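Local coordinates for EtuB protein (Clostridium kluyveri DSM 555, PDB 3IO0), which is a trimeric structural protein of the bacterial microcompartment shell, each chain carrying two BMC domains, and probably helps enclose the enzymes of ethanol utilisation, at residues A[37-42]-A[91-96]; A[52-57]-A[125-130]; A[68-73]-A[82-87]. All coordinates share one frame; numbering follows the deposited sequence.

Interaction 1: residues A[37-42]-A[91-96]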
loop_
_atom_site.group_PDB
_atom_site.type_symbol
_atom_site.label_atom_id
_atom_site.label_comp_id
_atom_site.label_asym_id
_atom_site.label_seq_id
_atom_site.Cartn_x
_atom_site.Cartn_y
_atom_site.Cartn_z
ATOM N N CYS A 37 -9.365 25.208 20.914
ATOM C CA CYS A 37 -9.022 25.049 19.501
ATOM C C CYS A 37 -9.569 23.730 18.936
ATOM O O CYS A 37 -8.871 22.709 18.928
ATOM C CB CYS A 37 -7.499 25.113 19.336
ATOM S SG CYS A 37 -6.948 24.896 17.644
ATOM N N ARG A 38 -10.817 23.744 18.475
ATOM C CA ARG A 38 -11.455 22.509 18.040
ATOM C C ARG A 38 -12.150 22.619 16.709
ATOM O O ARG A 38 -13.107 21.891 16.457
ATOM C CB ARG A 38 -12.473 21.990 19.062
ATOM C CG ARG A 38 -12.489 22.708 20.375
ATOM C CD ARG A 38 -13.727 23.562 20.516
ATOM N NE ARG A 38 -14.628 23.039 21.549
ATOM C CZ ARG A 38 -15.560 23.762 22.174
ATOM N NH1 ARG A 38 -15.735 25.051 21.875
ATOM N NH2 ARG A 38 -16.321 23.198 23.100
ATOM N N SER A 39 -11.699 23.516 15.848
ATOM C CA SER A 39 -12.255 23.528 14.516
ATOM C C SER A 39 -11.197 23.147 13.495
ATOM O O SER A 39 -10.023 23.469 13.640
ATOM C CB SER A 39 -12.954 24.844 14.195
ATOM O OG SER A 39 -12.056 25.919 14.298
ATOM N N ILE A 40 -11.647 22.461 12.457
ATOM C CA ILE A 40 -10.799 21.658 11.607
ATOM C C ILE A 40 -11.010 22.034 10.147
ATOM O O ILE A 40 -12.132 22.320 9.714
ATOM C CB ILE A 40 -11.056 20.126 11.930
ATOM C CG1 ILE A 40 -10.123 19.662 13.036
ATOM C CG2 ILE A 40 -10.901 19.186 10.759
ATOM C CD1 ILE A 40 -8.850 20.468 13.131
ATOM N N GLY A 41 -9.913 22.074 9.405
ATOM C CA GLY A 41 -9.968 22.219 7.960
ATOM C C GLY A 41 -9.269 21.028 7.335
ATOM O O GLY A 41 -8.169 20.658 7.756
ATOM N N ILE A 42 -9.902 20.415 6.339
ATOM C CA ILE A 42 -9.372 19.198 5.739
ATOM C C ILE A 42 -9.126 19.354 4.246
ATOM O O ILE A 42 -9.968 19.873 3.517
ATOM C CB ILE A 42 -10.324 17.998 5.967
ATOM C CG1 ILE A 42 -10.487 17.718 7.463
ATOM C CG2 ILE A 42 -9.824 16.753 5.211
ATOM C CD1 ILE A 42 -11.732 16.947 7.822
ATOM N N ALA A 91 -8.866 28.141 16.069
ATOM C CA ALA A 91 -9.820 28.476 17.124
ATOM C C ALA A 91 -11.185 28.802 16.511
ATOM O O ALA A 91 -12.224 28.531 17.107
ATOM C CB ALA A 91 -9.305 29.646 17.950
ATOM N N ASP A 92 -11.169 29.365 15.309
ATOM C CA ASP A 92 -12.388 29.808 14.655
ATOM C C ASP A 92 -12.586 29.089 13.318
ATOM O O ASP A 92 -11.706 29.089 12.450
ATOM C CB ASP A 92 -12.320 31.327 14.451
ATOM C CG ASP A 92 -13.664 31.946 14.063
ATOM O OD1 ASP A 92 -14.405 31.392 13.208
ATOM O OD2 ASP A 92 -13.952 33.035 14.604
ATOM N N VAL A 93 -13.761 28.494 13.158
ATOM C CA VAL A 93 -14.112 27.744 11.954
ATOM C C VAL A 93 -13.851 28.505 10.657
ATOM O O VAL A 93 -13.408 27.913 9.673
ATOM C CB VAL A 93 -15.590 27.334 11.965
ATOM C CG1 VAL A 93 -15.762 26.025 11.247
ATOM C CG2 VAL A 93 -16.118 27.233 13.417
ATOM N N SER A 94 -14.127 29.808 10.650
ATOM C CA SER A 94 -14.031 30.596 9.415
ATOM C C SER A 94 -12.589 30.789 8.984
ATOM O O SER A 94 -12.316 30.939 7.789
ATOM C CB SER A 94 -14.719 31.952 9.557
ATOM O OG SER A 94 -14.087 32.715 10.564
ATOM N N ASP A 95 -11.678 30.798 9.958
ATOM C CA ASP A 95 -10.248 30.785 9.669
ATOM C C ASP A 95 -9.861 29.483 8.962
ATOM O O ASP A 95 -9.164 29.497 7.946
ATOM C CB ASP A 95 -9.434 30.947 10.952
ATOM C CG ASP A 95 -9.500 32.358 11.527
ATOM O OD1 ASP A 95 -9.465 33.335 10.741
ATOM O OD2 ASP A 95 -9.562 32.478 12.775
ATOM N N ALA A 96 -10.331 28.362 9.505
ATOM C CA ALA A 96 -10.112 27.061 8.892
ATOM C C ALA A 96 -10.742 27.000 7.505
ATOM O O ALA A 96 -10.083 26.594 6.543
ATOM C CB ALA A 96 -10.644 25.954 9.778
#
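Cys37 and Ala91 start the contact with their CA atoms 4.2 Å apart, and from there the two backbones run on side by side through Ser39 opposite Val93 to Gly41 opposite Ala96, where the CA atoms lie 4.9 Å apart. One partner is the beginning of strand 39-45; the other is a turn that becomes helix 93-111. Ser39 comes closest to the other segment. Its OG stands between its own backbone N and carbonyl carbon (chi1 59°) and lies beside the turn, 3.4 Å from Asp92 C. Val93 N is close as well, but the angle is too poor for a hydrogen bond; the hydroxyl is instead bonded to Ala90 O, the last residue of the neighbouring strand, just before the turn. Next to it, Ser39 CB packs on Val93 CG2 at 4.0 Å, and the valine also leans on Val19 and Ala21. At the start of the two segments Cys37 SG comes no nearer than 4.1 Å to Ala91 N.

This is a strand-to-helix junction within a BMC domain: strand 84-90 pairs with strand 39-45, through Ser39 with Ala90 and Gly41 with Leu88, and then the chain turns to lay the helix against that same sheet. Asp92 is the N-cap. Its OD1 takes the straight bond from Ser94 N (3.0 Å, 163°) on the anti side of the carboxylate, while Ser94 OG reaches the same oxygen from well above the plane, both donors coming from one face. Asp92 O adds weak bonds from Asp95 N and Ala96 N. One turn into the helix, Ala96 sets its methyl against the strand backbone, with CB 3.9 Å from Ile40 O and 4.0 Å from Gly41 N.

Interaction 2: residues A[52-57]-A[125-130]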
loop_
_atom_site.group_PDB
_atom_site.type_symbol
_atom_site.label_atom_id
_atom_site.label_comp_id
_atom_site.label_asym_id
_atom_site.label_seq_id
_atom_site.Cartn_x
_atom_site.Cartn_y
_atom_site.Cartn_z
ATOM N N GLN A 52 -0.931 19.178 -3.330
ATOM C CA GLN A 52 -1.881 19.636 -2.327
ATOM C C GLN A 52 -1.139 20.283 -1.174
ATOM O O GLN A 52 -1.583 21.289 -0.635
ATOM C CB GLN A 52 -2.756 18.487 -1.822
ATOM C CG GLN A 52 -3.849 18.036 -2.789
ATOM C CD GLN A 52 -3.385 16.971 -3.776
ATOM O OE1 GLN A 52 -2.193 16.743 -3.956
ATOM N NE2 GLN A 52 -4.338 16.314 -4.418
ATOM N N MET A 53 0.003 19.705 -0.805
ATOM C CA MET A 53 0.852 20.274 0.242
ATOM C C MET A 53 1.263 21.693 -0.147
ATOM O O MET A 53 1.173 22.601 0.676
ATOM C CB MET A 53 2.077 19.389 0.519
ATOM C CG MET A 53 1.745 18.007 1.078
ATOM S SD MET A 53 3.125 17.148 1.886
ATOM C CE MET A 53 3.913 16.397 0.483
ATOM N N MET A 54 1.679 21.888 -1.403
ATOM C CA MET A 54 2.029 23.222 -1.895
ATOM C C MET A 54 0.871 24.185 -1.660
ATOM O O MET A 54 1.054 25.248 -1.052
ATOM C CB MET A 54 2.395 23.211 -3.382
ATOM C CG MET A 54 3.799 22.693 -3.741
ATOM S SD MET A 54 5.213 23.461 -2.914
ATOM C CE MET A 54 4.703 25.193 -3.010
ATOM N N ALA A 55 -0.319 23.794 -2.123
ATOM C CA ALA A 55 -1.536 24.595 -1.958
ATOM C C ALA A 55 -1.863 24.863 -0.486
ATOM O O ALA A 55 -2.239 25.968 -0.134
ATOM C CB ALA A 55 -2.703 23.942 -2.660
ATOM N N ALA A 56 -1.699 23.867 0.376
ATOM C CA ALA A 56 -1.976 24.051 1.791
ATOM C C ALA A 56 -0.923 24.934 2.484
ATOM O O ALA A 56 -1.235 25.652 3.444
ATOM C CB ALA A 56 -2.101 22.711 2.480
ATOM N N ASP A 57 0.321 24.885 2.008
ATOM C CA ASP A 57 1.367 25.710 2.598
ATOM C C ASP A 57 1.084 27.177 2.267
ATOM O O ASP A 57 1.229 28.054 3.127
ATOM C CB ASP A 57 2.754 25.279 2.122
ATOM C CG ASP A 57 3.879 25.719 3.076
ATOM O OD1 ASP A 57 3.774 25.481 4.307
ATOM O OD2 ASP A 57 4.888 26.285 2.579
ATOM N N GLN A 125 8.041 20.060 -7.464
ATOM C CA GLN A 125 7.364 21.205 -6.869
ATOM C C GLN A 125 8.370 22.185 -6.303
ATOM O O GLN A 125 9.472 21.799 -5.905
ATOM C CB GLN A 125 6.420 20.764 -5.747
ATOM C CG GLN A 125 5.216 19.923 -6.190
ATOM C CD GLN A 125 4.207 20.683 -7.045
ATOM O OE1 GLN A 125 4.329 21.898 -7.265
ATOM N NE2 GLN A 125 3.196 19.963 -7.528
ATOM N N TYR A 126 7.975 23.455 -6.253
ATOM C CA TYR A 126 8.829 24.524 -5.740
ATOM C C TYR A 126 8.037 25.494 -4.876
ATOM O O TYR A 126 6.867 25.755 -5.154
ATOM C CB TYR A 126 9.484 25.286 -6.897
ATOM C CG TYR A 126 10.191 26.559 -6.468
ATOM C CD1 TYR A 126 11.401 26.505 -5.782
ATOM C CD2 TYR A 126 9.643 27.817 -6.741
ATOM C CE1 TYR A 126 12.044 27.663 -5.374
ATOM C CE2 TYR A 126 10.285 28.979 -6.337
ATOM C CZ TYR A 126 11.486 28.890 -5.654
ATOM O OH TYR A 126 12.146 30.024 -5.247
ATOM N N THR A 127 8.678 26.013 -3.832
ATOM C CA THR A 127 8.152 27.131 -3.049
ATOM C C THR A 127 9.325 28.038 -2.685
ATOM O O THR A 127 10.459 27.558 -2.546
ATOM C CB THR A 127 7.432 26.657 -1.768
ATOM O OG1 THR A 127 7.221 27.756 -0.872
ATOM C CG2 THR A 127 8.240 25.598 -1.053
ATOM N N ALA A 128 9.061 29.337 -2.546
ATOM C CA ALA A 128 10.102 30.297 -2.185
ATOM C C ALA A 128 10.192 30.556 -0.669
ATOM O O ALA A 128 11.244 30.963 -0.175
ATOM C CB ALA A 128 9.915 31.581 -2.951
ATOM N N ARG A 129 9.091 30.352 0.053
ATOM C CA ARG A 129 9.097 30.334 1.520
ATOM C C ARG A 129 8.375 29.080 1.921
ATOM O O ARG A 129 7.143 29.022 1.828
ATOM C CB ARG A 129 8.335 31.505 2.174
ATOM C CG ARG A 129 8.863 32.906 1.904
ATOM C CD ARG A 129 9.204 33.678 3.196
ATOM N NE ARG A 129 8.196 33.622 4.266
ATOM C CZ ARG A 129 8.398 34.117 5.492
ATOM N NH1 ARG A 129 9.554 34.683 5.803
ATOM N NH2 ARG A 129 7.456 34.044 6.421
ATOM N N ALA A 130 9.109 28.064 2.353
ATOM C CA ALA A 130 8.447 26.919 2.929
ATOM C C ALA A 130 7.924 27.371 4.285
ATOM O O ALA A 130 8.626 28.077 5.006
ATOM C CB ALA A 130 9.403 25.779 3.071
#
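Met54 lies against Gln125, Tyr126 and Thr127, where helix 50-61, packed on the first BMC sheet of the chain, meets strand 120-127 of the second, so this is a helix-on-strand contact between the tandem repeats. Helix 52-57 and strand 125-127 run nearly parallel, 14° apart in direction, with axes 9.4 Å apart at closest. Bent at both chi2 and chi3, the methionine spans the distance to the strand. Its CG slides past the Gln125 side chain, 3.7 Å from OE1, and SD turns the chain so that CE ends against Thr127 CB and beside the Tyr126 carbonyl. Phe134 and Tyr110 also touch the Met54 side chain. Gln125 NE2 donates to Tyr110 O and to Glu123 OE2, bonds that help hold the amide.

One helical turn on, the fit is looser and more polar. Asp57 OD2 stands 3.6 Å from both Arg129 O and Ala130 CA, but its bond is with Ser131 N, while OD1 takes Ile133 N; the carboxylate thus accepts from backbone N-H groups just before and within the first turn of helix 132-138. Arg129 O is held by Lys61 NZ. Beyond it the exposed Arg129 side chain leads away from the helix. Where the strand gives way to this turn, Thr127 OG1, anti to its own backbone N (chi1 166°), receives a weak, strongly bent bond from Arg129 N at 3.3 Å.

Interaction 3: residues A[68-73]-A[82-87]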
loop_
_atom_site.group_PDB
_atom_site.type_symbol
_atom_site.label_atom_id
_atom_site.label_comp_id
_atom_site.label_asym_id
_atom_site.label_seq_id
_atom_site.Cartn_x
_atom_site.Cartn_y
_atom_site.Cartn_z
ATOM N N ALA A 68 -2.542 20.244 12.123
ATOM C CA ALA A 68 -2.886 19.177 13.049
ATOM C C ALA A 68 -2.225 17.878 12.606
ATOM O O ALA A 68 -1.551 17.220 13.389
ATOM C CB ALA A 68 -4.387 19.017 13.141
ATOM N N THR A 69 -2.396 17.510 11.343
ATOM C CA THR A 69 -1.802 16.275 10.866
ATOM C C THR A 69 -1.608 16.269 9.356
ATOM O O THR A 69 -2.445 16.781 8.619
ATOM C CB THR A 69 -2.619 15.035 11.344
ATOM O OG1 THR A 69 -1.903 13.841 11.032
ATOM C CG2 THR A 69 -3.962 14.968 10.677
ATOM N N ILE A 70 -0.484 15.714 8.904
ATOM C CA ILE A 70 -0.260 15.466 7.480
ATOM C C ILE A 70 0.089 13.993 7.301
ATOM O O ILE A 70 1.141 13.561 7.746
ATOM C CB ILE A 70 0.899 16.308 6.927
ATOM C CG1 ILE A 70 0.702 17.787 7.252
ATOM C CG2 ILE A 70 1.069 16.071 5.424
ATOM C CD1 ILE A 70 1.988 18.581 7.228
ATOM N N GLU A 71 -0.788 13.232 6.651
ATOM C CA GLU A 71 -0.565 11.801 6.424
ATOM C C GLU A 71 -0.685 11.415 4.948
ATOM O O GLU A 71 -1.443 12.034 4.190
ATOM C CB GLU A 71 -1.530 10.976 7.262
ATOM C CG GLU A 71 -1.621 11.443 8.703
ATOM C CD GLU A 71 -2.487 10.558 9.579
ATOM O OE1 GLU A 71 -2.561 9.335 9.327
ATOM O OE2 GLU A 71 -3.092 11.090 10.532
ATOM N N LEU A 72 0.066 10.385 4.550
ATOM C CA LEU A 72 0.133 9.940 3.154
ATOM C C LEU A 72 -0.205 8.457 2.971
ATOM O O LEU A 72 0.669 7.626 3.172
ATOM C CB LEU A 72 1.563 10.125 2.647
ATOM C CG LEU A 72 2.222 11.437 2.195
ATOM C CD1 LEU A 72 1.531 12.689 2.682
ATOM C CD2 LEU A 72 3.690 11.455 2.621
ATOM N N PRO A 73 -1.455 8.112 2.561
ATOM C CA PRO A 73 -1.656 6.792 1.864
ATOM C C PRO A 73 -0.869 7.107 0.606
ATOM O O PRO A 73 -0.382 8.221 0.584
ATOM C CB PRO A 73 -3.155 6.766 1.586
ATOM C CG PRO A 73 -3.654 8.213 1.771
ATOM C CD PRO A 73 -2.692 8.917 2.668
ATOM N N HIS A 82 1.301 8.564 -3.537
ATOM C CA HIS A 82 0.352 8.885 -2.466
ATOM C C HIS A 82 -0.812 9.683 -3.124
ATOM O O HIS A 82 -0.619 10.168 -4.240
ATOM C CB HIS A 82 1.097 9.732 -1.446
ATOM C CG HIS A 82 2.374 9.117 -0.945
ATOM N ND1 HIS A 82 3.617 9.523 -1.376
ATOM C CD2 HIS A 82 2.601 8.155 -0.015
ATOM C CE1 HIS A 82 4.554 8.835 -0.745
ATOM N NE2 HIS A 82 3.962 7.996 0.086
ATOM N N GLY A 83 -1.993 9.898 -2.525
ATOM C CA GLY A 83 -2.351 9.743 -1.133
ATOM C C GLY A 83 -2.157 11.050 -0.370
ATOM O O GLY A 83 -1.029 11.351 0.038
ATOM N N ILE A 84 -3.198 11.853 -0.148
ATOM C CA ILE A 84 -2.973 13.005 0.752
ATOM C C ILE A 84 -4.081 13.318 1.769
ATOM O O ILE A 84 -5.263 13.347 1.422
ATOM C CB ILE A 84 -2.466 14.271 0.010
ATOM C CG1 ILE A 84 -2.094 15.376 0.995
ATOM C CG2 ILE A 84 -3.473 14.776 -0.957
ATOM C CD1 ILE A 84 -0.817 15.132 1.773
ATOM N N PHE A 85 -3.683 13.541 3.021
ATOM C CA PHE A 85 -4.626 13.866 4.088
ATOM C C PHE A 85 -4.054 14.922 5.026
ATOM O O PHE A 85 -3.183 14.639 5.854
ATOM C CB PHE A 85 -5.021 12.612 4.856
ATOM C CG PHE A 85 -5.969 12.858 6.002
ATOM C CD1 PHE A 85 -7.276 13.278 5.770
ATOM C CD2 PHE A 85 -5.564 12.630 7.315
ATOM C CE1 PHE A 85 -8.167 13.491 6.835
ATOM C CE2 PHE A 85 -6.435 12.843 8.377
ATOM C CZ PHE A 85 -7.747 13.272 8.134
ATOM N N ILE A 86 -4.557 16.146 4.874
ATOM C CA ILE A 86 -4.060 17.305 5.601
ATOM C C ILE A 86 -5.169 17.853 6.476
ATOM O O ILE A 86 -6.278 18.107 5.992
ATOM C CB ILE A 86 -3.579 18.396 4.634
ATOM C CG1 ILE A 86 -2.373 17.896 3.842
ATOM C CG2 ILE A 86 -3.221 19.659 5.383
ATOM C CD1 ILE A 86 -2.066 18.707 2.602
ATOM N N VAL A 87 -4.874 18.010 7.766
ATOM C CA VAL A 87 -5.811 18.615 8.703
ATOM C C VAL A 87 -5.180 19.847 9.326
ATOM O O VAL A 87 -4.114 19.768 9.932
ATOM C CB VAL A 87 -6.301 17.623 9.796
ATOM C CG1 VAL A 87 -7.221 18.305 10.778
ATOM C CG2 VAL A 87 -7.040 16.468 9.163
#
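Val87 O accepts twice, from Ala68 N at 2.7 Å and from Thr69 N at 3.2 Å. The Thr69 donor lies in the carbonyl plane, on a lone pair, and the Ala68 donor is tilted out of it; two successive residues facing one make a classic beta bulge. Past the bulge the pairing is regular and antiparallel. Thr69 O takes Val87 N, and Glu71 and Phe85 exchange a full pair: Glu71 N to Phe85 O at 2.9 Å and nearly straight (171°), Phe85 N back to Glu71 O by a more bent bond (135°). Ile70 and Ile86 form the non-hydrogen-bonded pair between them, and the backbone of Ile86 is hydrogen-bonded to Ile43 on strand 39-45.

The Glu71 carboxylate is satisfied on both oxygens. OE2 accepts from Thr69 OG1 at 3.0 Å through its anti lone pair, and OE1 is bonded to Ser177 OG of the second subunit. The Thr69 methyl CG2 meets Val87 CB at 3.6 Å. On the face carrying Ile70 and Ile86, Leu72 CD1 and Ile84 CD1 lie alongside at 3.5 Å.

At the loop end Leu72 CG sits over one face of the His82 ring, a CH-pi contact 4.1 Å from its centroid. The ring is anchored by NE2, bonded to Ser184 N, while Ser184 OG is bonded to Leu72 O; His82 O pairs with Thr76 OG1. The whole is a beta hairpin with a long connecting loop, strand 66-71 being outermost, within this chain, in the five-stranded antiparallel sheet of a BMC domain.

From the N terminus the chain passes strand 39-45, helix 50-61 and strand 66-71 before any contact is made. Interaction 3 closes first, joining 68-73 to 82-87 across the loop between them. It is nested inside the loops of both others: interaction 1, closed when the chain reaches 91-96, and interaction 2, closed only at 125-130. Interactions 1 and 2 cross, their segments alternating along the sequence. In space interaction 3 touches both: Ile40 and Ile42 pack on Val87 and Phe85 through the shared sheet, while Met53 and Ala56 rest on Ile84 and Ile86. Interactions 1 and 3 tie together the first sheet and helix 93-111, and interaction 2 joins helix 50-61 to the second sheet.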